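Local coordinates for protein sialyltransferase 0160 (Photobacterium damselae, PDB 4R84) that probably transfers sialic acid from its CMP-activated donor to galactose-terminated acceptor sugars, as a bacterial sialyltransferase with a GT-B architecture, at residues 462-476 with 491-503. Sequence-based numbering, arbitrary orientation.
Sequences VNFIVFTSSDTITDR and LGIVKEKDVLFWA
Val-499 O is gripped by the guanidinium of Arg-476. Arg-476 NE donates to Val-499 O at 2.6 Å, the oxygen lying in the guanidinium plane, while NH2 adds a weak second bond to the same oxygen. Reach comes from an arm stretched from CG to NE, with CG trans to the backbone N (chi1 -177°), so that the first residue of helix 476-481 is tied to the side of strand 499-502 turned away from its partner.

On the other side that strand pairs in parallel with 462-468. Ile-465 N bonds Asp-498 O, Leu-500 N bonds Ile-465 O, Phe-467 N bonds Leu-500 O at 2.7 Å, and Trp-502 N bonds Phe-467 O. The C-terminus carries on past the pairing: Ser-469 OG donates to Ala-503 OXT (2.6 Å), a carboxylate oxygen that also accepts from Trp-367 NE1.

Phe-501 lies against the turn that leads into the helix, a chi1 of 178° carrying its ring alongside residues 474-476 with one face toward Asp-475. Asp-475 CA sits squarely over the ring centre, 3.6 Å from the centroid, a CH-pi contact, and Ile-473 CG2 reaches Phe-501 CE1. On this same face of the sheet, Val-499 CG1 packs against CD1 of Phe-467, whose side chain also touches helices 476-481 and 483-490. The opposite face has Val-466 CG1 against Trp-502 CE3 at 3.6 Å and Leu-500 CD1 against Phe-464 CD1; helix 373-388 packs on Phe-464 and Trp-502.

Strand, helices 476-481 and 483-490, then a parallel neighbouring strand: this is a beta-alpha-beta crossover, closing the chain in a Rossmann-like domain of the GT-B fold, with the side chain of Thr-468 about 4 Å, nearest atoms, from the bound fluorinated CMP-sialic acid.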
ATOM      1  N   VAL A 462      17.702  -3.603  14.442  1.00 23.30           N
ATOM      2  CA  VAL A 462      17.126  -4.717  15.181  1.00 20.65           C
ATOM      3  C   VAL A 462      18.126  -5.282  16.179  1.00 24.07           C
ATOM      4  O   VAL A 462      19.160  -5.805  15.785  1.00 29.02           O
ATOM      5  CB  VAL A 462      16.665  -5.845  14.233  1.00 27.23           C
ATOM      6  CG1 VAL A 462      16.127  -7.023  15.026  1.00 31.04           C
ATOM      7  CG2 VAL A 462      15.618  -5.319  13.260  1.00 24.42           C
ATOM      8  N   ASN A 463      17.811  -5.192  17.468  1.00 22.00           N
ATOM      9  CA  ASN A 463      18.772  -5.641  18.482  1.00 24.81           C
ATOM     10  C   ASN A 463      18.642  -7.125  18.817  1.00 29.20           C
ATOM     11  O   ASN A 463      19.583  -7.899  18.628  1.00 31.98           O
ATOM     12  CB  ASN A 463      18.624  -4.818  19.759  1.00 29.54           C
ATOM     13  CG  ASN A 463      19.932  -4.705  20.527  1.00 35.99           C
ATOM     14  OD1 ASN A 463      20.427  -5.688  21.071  1.00 31.44           O
ATOM     15  ND2 ASN A 463      20.487  -3.496  20.585  1.00 32.94           N
ATOM     16  N   PHE A 464      17.477  -7.524  19.315  1.00 24.63           N
ATOM     17  CA  PHE A 464      17.172  -8.940  19.526  1.00 22.04           C
ATOM     18  C   PHE A 464      15.679  -9.146  19.376  1.00 25.22           C
ATOM     19  O   PHE A 464      14.896  -8.200  19.481  1.00 22.47           O
ATOM     20  CB  PHE A 464      17.625  -9.454  20.902  1.00 20.41           C
ATOM     21  CG  PHE A 464      16.956  -8.786  22.076  1.00 20.92           C
ATOM     22  CD1 PHE A 464      15.678  -9.158  22.477  1.00 20.22           C
ATOM     23  CD2 PHE A 464      17.628  -7.830  22.816  1.00 28.34           C
ATOM     24  CE1 PHE A 464      15.070  -8.560  23.555  1.00 23.38           C
ATOM     25  CE2 PHE A 464      17.032  -7.237  23.910  1.00 27.90           C
ATOM     26  CZ  PHE A 464      15.757  -7.605  24.291  1.00 28.41           C
ATOM     27  N   ILE A 465      15.301 -10.395  19.141  1.00 19.49           N
ATOM     28  CA  ILE A 465      13.902 -10.769  19.013  1.00 18.27           C
ATOM     29  C   ILE A 465      13.580 -11.954  19.900  1.00 19.61           C
ATOM     30  O   ILE A 465      14.307 -12.953  19.901  1.00 22.68           O
ATOM     31  CB  ILE A 465      13.568 -11.112  17.576  1.00 16.19           C
ATOM     32  CG1 ILE A 465      13.841  -9.900  16.688  1.00 24.58           C
ATOM     33  CG2 ILE A 465      12.116 -11.480  17.466  1.00 20.36           C
ATOM     34  CD1 ILE A 465      13.499 -10.128  15.241  1.00 34.32           C
ATOM     35  N   VAL A 466      12.488 -11.841  20.654  1.00 20.31           N
ATOM     36  CA  VAL A 466      12.095 -12.885  21.588  1.00 19.44           C
ATOM     37  C   VAL A 466      10.949 -13.728  21.060  1.00 18.78           C
ATOM     38  O   VAL A 466       9.901 -13.195  20.693  1.00 20.00           O
ATOM     39  CB  VAL A 466      11.677 -12.285  22.921  1.00 22.31           C
ATOM     40  CG1 VAL A 466      11.197 -13.387  23.863  1.00 18.09           C
ATOM     41  CG2 VAL A 466      12.854 -11.522  23.529  1.00 26.83           C
ATOM     42  N   PHE A 467      11.153 -15.040  21.000  1.00 17.69           N
ATOM     43  CA  PHE A 467      10.055 -15.931  20.668  1.00 20.40           C
ATOM     44  C   PHE A 467       9.478 -16.532  21.930  1.00 23.23           C
ATOM     45  O   PHE A 467      10.203 -16.838  22.859  1.00 26.51           O
ATOM     46  CB  PHE A 467      10.515 -17.006  19.708  1.00 20.61           C
ATOM     47  CG  PHE A 467      10.831 -16.469  18.367  1.00 23.11           C
ATOM     48  CD1 PHE A 467      12.039 -15.849  18.131  1.00 25.60           C
ATOM     49  CD2 PHE A 467       9.894 -16.531  17.351  1.00 28.06           C
ATOM     50  CE1 PHE A 467      12.325 -15.322  16.884  1.00 32.78           C
ATOM     51  CE2 PHE A 467      10.174 -16.007  16.112  1.00 25.38           C
ATOM     52  CZ  PHE A 467      11.386 -15.401  15.880  1.00 26.79           C
ATOM     53  N   THR A 468       8.160 -16.637  21.968  1.00 19.77           N
ATOM     54  CA  THR A 468       7.455 -17.112  23.150  1.00 20.92           C
ATOM     55  C   THR A 468       6.818 -18.480  22.868  1.00 22.54           C
ATOM     56  O   THR A 468       6.724 -18.892  21.718  1.00 23.61           O
ATOM     57  CB  THR A 468       6.372 -16.112  23.575  1.00 22.25           C
ATOM     58  OG1 THR A 468       5.513 -15.864  22.464  1.00 23.69           O
ATOM     59  CG2 THR A 468       6.976 -14.792  24.027  1.00 22.86           C
ATOM     60  N   SER A 469       6.385 -19.189  23.909  1.00 21.68           N
ATOM     61  CA  SER A 469       5.800 -20.518  23.711  1.00 17.39           C
ATOM     62  C   SER A 469       4.586 -20.467  22.793  1.00 21.02           C
ATOM     63  O   SER A 469       3.715 -19.629  22.958  1.00 24.87           O
ATOM     64  CB  SER A 469       5.413 -21.151  25.044  1.00 20.16           C
ATOM     65  OG  SER A 469       6.555 -21.257  25.873  1.00 24.10           O
ATOM     66  N   SER A 470       4.566 -21.366  21.815  1.00 21.43           N
ATOM     67  CA  SER A 470       3.439 -21.494  20.895  1.00 20.19           C
ATOM     68  C   SER A 470       3.176 -22.968  20.651  1.00 23.64           C
ATOM     69  O   SER A 470       3.814 -23.837  21.274  1.00 25.53           O
ATOM     70  CB  SER A 470       3.718 -20.759  19.578  1.00 28.69           C
ATOM     71  OG  SER A 470       4.688 -21.449  18.795  1.00 21.91           O
ATOM     72  N   ASP A 471       2.248 -23.259  19.749  1.00 27.76           N
ATOM     73  CA  ASP A 471       1.940 -24.637  19.397  1.00 38.84           C
ATOM     74  C   ASP A 471       3.094 -25.322  18.669  1.00 35.07           C
ATOM     75  O   ASP A 471       3.157 -26.544  18.624  1.00 41.55           O
ATOM     76  CB  ASP A 471       0.673 -24.699  18.536  1.00 44.50           C
ATOM     77  CG  ASP A 471       0.796 -23.897  17.259  1.00 47.11           C
ATOM     78  OD1 ASP A 471       1.230 -22.727  17.323  1.00 52.24           O
ATOM     79  OD2 ASP A 471       0.458 -24.441  16.184  1.00 56.24           O
ATOM     80  N   THR A 472       3.997 -24.535  18.088  1.00 32.68           N
ATOM     81  CA  THR A 472       5.113 -25.095  17.329  1.00 35.80           C
ATOM     82  C   THR A 472       6.477 -24.770  17.943  1.00 35.84           C
ATOM     83  O   THR A 472       7.486 -25.371  17.571  1.00 37.66           O
ATOM     84  CB  THR A 472       5.105 -24.600  15.867  1.00 38.23           C
ATOM     85  OG1 THR A 472       5.216 -23.172  15.841  1.00 40.46           O
ATOM     86  CG2 THR A 472       3.820 -25.011  15.166  1.00 44.42           C
ATOM     87  N   ILE A 473       6.510 -23.820  18.872  1.00 26.98           N
ATOM     88  CA  ILE A 473       7.774 -23.407  19.483  1.00 26.77           C
ATOM     89  C   ILE A 473       7.735 -23.487  21.009  1.00 27.00           C
ATOM     90  O   ILE A 473       7.039 -22.713  21.660  1.00 26.19           O
ATOM     91  CB  ILE A 473       8.132 -21.960  19.072  1.00 23.42           C
ATOM     92  CG1 ILE A 473       8.250 -21.848  17.554  1.00 29.55           C
ATOM     93  CG2 ILE A 473       9.423 -21.522  19.752  1.00 24.77           C
ATOM     94  CD1 ILE A 473       8.482 -20.411  17.079  1.00 31.45           C
ATOM     95  N   THR A 474       8.508 -24.401  21.590  1.00 27.58           N
ATOM     96  CA  THR A 474       8.507 -24.538  23.041  1.00 25.94           C
ATOM     97  C   THR A 474       9.901 -24.436  23.678  1.00 25.36           C
ATOM     98  O   THR A 474      10.025 -24.528  24.898  1.00 25.81           O
ATOM     99  CB  THR A 474       7.821 -25.870  23.469  1.00 34.35           C
ATOM    100  OG1 THR A 474       8.489 -26.977  22.848  1.00 30.41           O
ATOM    101  CG2 THR A 474       6.372 -25.891  22.998  1.00 36.27           C
ATOM    102  N   ASP A 475      10.932 -24.189  22.863  1.00 22.86           N
ATOM    103  CA  ASP A 475      12.251 -23.814  23.386  1.00 19.89           C
ATOM    104  C   ASP A 475      13.051 -23.099  22.297  1.00 26.34           C
ATOM    105  O   ASP A 475      12.573 -22.972  21.169  1.00 23.70           O
ATOM    106  CB  ASP A 475      13.029 -25.032  23.931  1.00 26.12           C
ATOM    107  CG  ASP A 475      13.369 -26.070  22.864  1.00 32.57           C
ATOM    108  OD1 ASP A 475      13.326 -25.764  21.650  1.00 35.60           O
ATOM    109  OD2 ASP A 475      13.716 -27.212  23.250  1.00 39.22           O
ATOM    110  N   ARG A 476      14.256 -22.638  22.627  1.00 24.92           N
ATOM    111  CA  ARG A 476      15.038 -21.838  21.685  1.00 22.84           C
ATOM    112  C   ARG A 476      15.440 -22.634  20.451  1.00 28.32           C
ATOM    113  O   ARG A 476      15.438 -22.105  19.340  1.00 27.74           O
ATOM    114  CB  ARG A 476      16.292 -21.264  22.353  1.00 23.14           C
ATOM    115  CG  ARG A 476      17.101 -20.381  21.434  1.00 21.32           C
ATOM    116  CD  ARG A 476      18.132 -19.579  22.178  1.00 27.39           C
ATOM    117  NE  ARG A 476      18.845 -18.671  21.289  1.00 28.23           N
ATOM    118  CZ  ARG A 476      19.984 -18.947  20.668  1.00 28.92           C
ATOM    119  NH1 ARG A 476      20.589 -20.110  20.862  1.00 30.77           N
ATOM    120  NH2 ARG A 476      20.536 -18.040  19.868  1.00 29.67           N
ATOM    121  N   LEU A 491      17.453 -13.531   5.186  1.00 25.85           N
ATOM    122  CA  LEU A 491      17.308 -12.119   4.843  1.00 27.15           C
ATOM    123  C   LEU A 491      18.260 -11.212   5.626  1.00 27.81           C
ATOM    124  O   LEU A 491      18.337 -10.020   5.360  1.00 31.25           O
ATOM    125  CB  LEU A 491      15.858 -11.675   5.069  1.00 27.63           C
ATOM    126  CG  LEU A 491      14.832 -12.181   4.055  1.00 32.47           C
ATOM    127  CD1 LEU A 491      13.418 -11.825   4.525  1.00 32.38           C
ATOM    128  CD2 LEU A 491      15.113 -11.598   2.681  1.00 34.01           C
ATOM    129  N   GLY A 492      18.974 -11.758   6.610  1.00 23.81           N
ATOM    130  CA  GLY A 492      19.925 -10.950   7.353  1.00 29.40           C
ATOM    131  C   GLY A 492      19.291 -10.003   8.360  1.00 20.88           C
ATOM    132  O   GLY A 492      19.936  -9.073   8.858  1.00 30.61           O
ATOM    133  N   ILE A 493      18.041 -10.266   8.707  1.00 21.75           N
ATOM    134  CA  ILE A 493      17.347  -9.414   9.655  1.00 24.81           C
ATOM    135  C   ILE A 493      17.928  -9.650  11.027  1.00 26.22           C
ATOM    136  O   ILE A 493      18.157  -8.715  11.792  1.00 25.56           O
ATOM    137  CB  ILE A 493      15.840  -9.690   9.673  1.00 31.75           C
ATOM    138  CG1 ILE A 493      15.254  -9.401   8.288  1.00 30.39           C
ATOM    139  CG2 ILE A 493      15.160  -8.852  10.755  1.00 23.56           C
ATOM    140  CD1 ILE A 493      13.797  -9.786   8.145  1.00 27.77           C
ATOM    141  N   VAL A 494      18.170 -10.917  11.320  1.00 21.37           N
ATOM    142  CA  VAL A 494      18.827 -11.304  12.558  1.00 22.11           C
ATOM    143  C   VAL A 494      19.901 -12.348  12.281  1.00 24.35           C
ATOM    144  O   VAL A 494      19.882 -13.026  11.250  1.00 23.81           O
ATOM    145  CB  VAL A 494      17.833 -11.893  13.580  1.00 20.35           C
ATOM    146  CG1 VAL A 494      16.867 -10.849  14.066  1.00 26.85           C
ATOM    147  CG2 VAL A 494      17.098 -13.057  12.973  1.00 26.20           C
ATOM    148  N   LYS A 495      20.823 -12.473  13.231  1.00 22.67           N
ATOM    149  CA  LYS A 495      21.711 -13.616  13.310  1.00 24.11           C
ATOM    150  C   LYS A 495      21.223 -14.507  14.454  1.00 25.44           C
ATOM    151  O   LYS A 495      20.383 -14.090  15.250  1.00 23.42           O
ATOM    152  CB  LYS A 495      23.152 -13.151  13.529  1.00 23.42           C
ATOM    153  CG  LYS A 495      23.693 -12.353  12.363  1.00 30.30           C
ATOM    154  CD  LYS A 495      25.153 -11.976  12.566  1.00 30.18           C
ATOM    155  CE  LYS A 495      25.711 -11.354  11.296  1.00 36.51           C
ATOM    156  NZ  LYS A 495      25.036 -10.062  10.978  1.00 43.69           N
ATOM    157  N   GLU A 496      21.732 -15.732  14.532  1.00 22.93           N
ATOM    158  CA  GLU A 496      21.228 -16.681  15.509  1.00 22.23           C
ATOM    159  C   GLU A 496      21.320 -16.161  16.936  1.00 25.01           C
ATOM    160  O   GLU A 496      20.420 -16.400  17.739  1.00 24.45           O
ATOM    161  CB  GLU A 496      21.965 -18.014  15.404  1.00 33.23           C
ATOM    162  CG  GLU A 496      21.506 -18.862  14.237  1.00 42.07           C
ATOM    163  CD  GLU A 496      21.868 -20.324  14.414  1.00 60.74           C
ATOM    164  OE1 GLU A 496      21.349 -21.161  13.643  1.00 70.67           O
ATOM    165  OE2 GLU A 496      22.649 -20.633  15.341  1.00 54.50           O
ATOM    166  N   LYS A 497      22.394 -15.426  17.230  1.00 23.84           N
ATOM    167  CA  LYS A 497      22.604 -14.857  18.556  1.00 24.95           C
ATOM    168  C   LYS A 497      21.511 -13.856  18.956  1.00 26.27           C
ATOM    169  O   LYS A 497      21.358 -13.536  20.135  1.00 28.07           O
ATOM    170  CB  LYS A 497      23.963 -14.150  18.619  1.00 35.45           C
ATOM    171  CG  LYS A 497      23.792 -12.699  18.214  1.00 40.08           C
ATOM    172  CD  LYS A 497      25.001 -11.851  18.274  1.00 46.33           C
ATOM    173  CE  LYS A 497      24.575 -10.419  17.998  1.00 45.97           C
ATOM    174  NZ  LYS A 497      23.670  -9.870  19.038  1.00 56.17           N
ATOM    175  N   ASP A 498      20.775 -13.334  17.971  1.00 21.76           N
ATOM    176  CA  ASP A 498      19.742 -12.343  18.223  1.00 19.28           C
ATOM    177  C   ASP A 498      18.410 -13.008  18.552  1.00 21.65           C
ATOM    178  O   ASP A 498      17.470 -12.335  18.965  1.00 26.66           O
ATOM    179  CB  ASP A 498      19.548 -11.426  17.011  1.00 20.38           C
ATOM    180  CG  ASP A 498      20.821 -10.686  16.632  1.00 28.44           C
ATOM    181  OD1 ASP A 498      21.507 -10.206  17.552  1.00 31.31           O
ATOM    182  OD2 ASP A 498      21.139 -10.599  15.421  1.00 35.89           O
ATOM    183  N   VAL A 499      18.328 -14.314  18.337  1.00 22.16           N
ATOM    184  CA  VAL A 499      17.084 -15.045  18.531  1.00 24.02           C
ATOM    185  C   VAL A 499      17.010 -15.618  19.940  1.00 18.30           C
ATOM    186  O   VAL A 499      17.823 -16.489  20.330  1.00 20.32           O
ATOM    187  CB  VAL A 499      16.933 -16.175  17.496  1.00 25.14           C
ATOM    188  CG1 VAL A 499      15.645 -16.942  17.741  1.00 29.46           C
ATOM    189  CG2 VAL A 499      16.934 -15.599  16.094  1.00 25.19           C
ATOM    190  N   LEU A 500      16.047 -15.113  20.711  1.00 19.61           N
ATOM    191  CA  LEU A 500      15.884 -15.519  22.101  1.00 21.17           C
ATOM    192  C   LEU A 500      14.552 -16.224  22.332  1.00 25.58           C
ATOM    193  O   LEU A 500      13.612 -16.093  21.543  1.00 21.58           O
ATOM    194  CB  LEU A 500      15.993 -14.305  23.037  1.00 23.56           C
ATOM    195  CG  LEU A 500      17.220 -13.405  22.859  1.00 30.00           C
ATOM    196  CD1 LEU A 500      17.229 -12.255  23.873  1.00 24.91           C
ATOM    197  CD2 LEU A 500      18.508 -14.211  22.932  1.00 40.44           C
ATOM    198  N   PHE A 501      14.474 -16.978  23.421  1.00 24.27           N
ATOM    199  CA  PHE A 501      13.232 -17.646  23.793  1.00 27.35           C
ATOM    200  C   PHE A 501      12.850 -17.371  25.249  1.00 29.64           C
ATOM    201  O   PHE A 501      13.705 -17.404  26.134  1.00 24.81           O
ATOM    202  CB  PHE A 501      13.342 -19.161  23.573  1.00 25.36           C
ATOM    203  CG  PHE A 501      12.108 -19.925  23.992  1.00 25.48           C
ATOM    204  CD1 PHE A 501      11.008 -19.993  23.158  1.00 26.13           C
ATOM    205  CD2 PHE A 501      12.052 -20.563  25.210  1.00 28.53           C
ATOM    206  CE1 PHE A 501       9.866 -20.686  23.544  1.00 31.57           C
ATOM    207  CE2 PHE A 501      10.917 -21.250  25.607  1.00 29.72           C
ATOM    208  CZ  PHE A 501       9.824 -21.309  24.770  1.00 30.70           C
ATOM    209  N   TRP A 502      11.572 -17.082  25.472  1.00 30.96           N
ATOM    210  CA  TRP A 502      10.979 -16.987  26.812  1.00 28.06           C
ATOM    211  C   TRP A 502       9.738 -17.877  26.845  1.00 30.67           C
ATOM    212  O   TRP A 502       8.876 -17.791  25.976  1.00 27.87           O
ATOM    213  CB  TRP A 502      10.621 -15.538  27.215  1.00 23.95           C
ATOM    214  CG  TRP A 502      11.609 -14.788  28.132  1.00 29.04           C
ATOM    215  CD1 TRP A 502      11.488 -14.619  29.483  1.00 34.40           C
ATOM    216  CD2 TRP A 502      12.814 -14.101  27.754  1.00 39.74           C
ATOM    217  NE1 TRP A 502      12.543 -13.880  29.971  1.00 45.61           N
ATOM    218  CE2 TRP A 502      13.371 -13.550  28.930  1.00 43.19           C
ATOM    219  CE3 TRP A 502      13.480 -13.903  26.540  1.00 52.40           C
ATOM    220  CZ2 TRP A 502      14.558 -12.817  28.925  1.00 43.06           C
ATOM    221  CZ3 TRP A 502      14.660 -13.172  26.538  1.00 53.48           C
ATOM    222  CH2 TRP A 502      15.186 -12.640  27.722  1.00 50.45           C
ATOM    223  N   ALA A 503       9.662 -18.765  27.829  1.00 26.12           N
ATOM    224  CA  ALA A 503       8.552 -19.711  27.909  1.00 28.07           C
ATOM    225  C   ALA A 503       7.226 -19.019  28.202  1.00 30.16           C
ATOM    226  O   ALA A 503       7.172 -18.033  28.933  1.00 30.99           O
ATOM    227  CB  ALA A 503       8.832 -20.775  28.971  1.00 23.37           C
ATOM    228  OXT ALA A 503       6.176 -19.436  27.707  1.00 32.03           O
TER
HETATM  229  O   HOH W   1      20.057  -7.892  13.375  1.00 41.25           O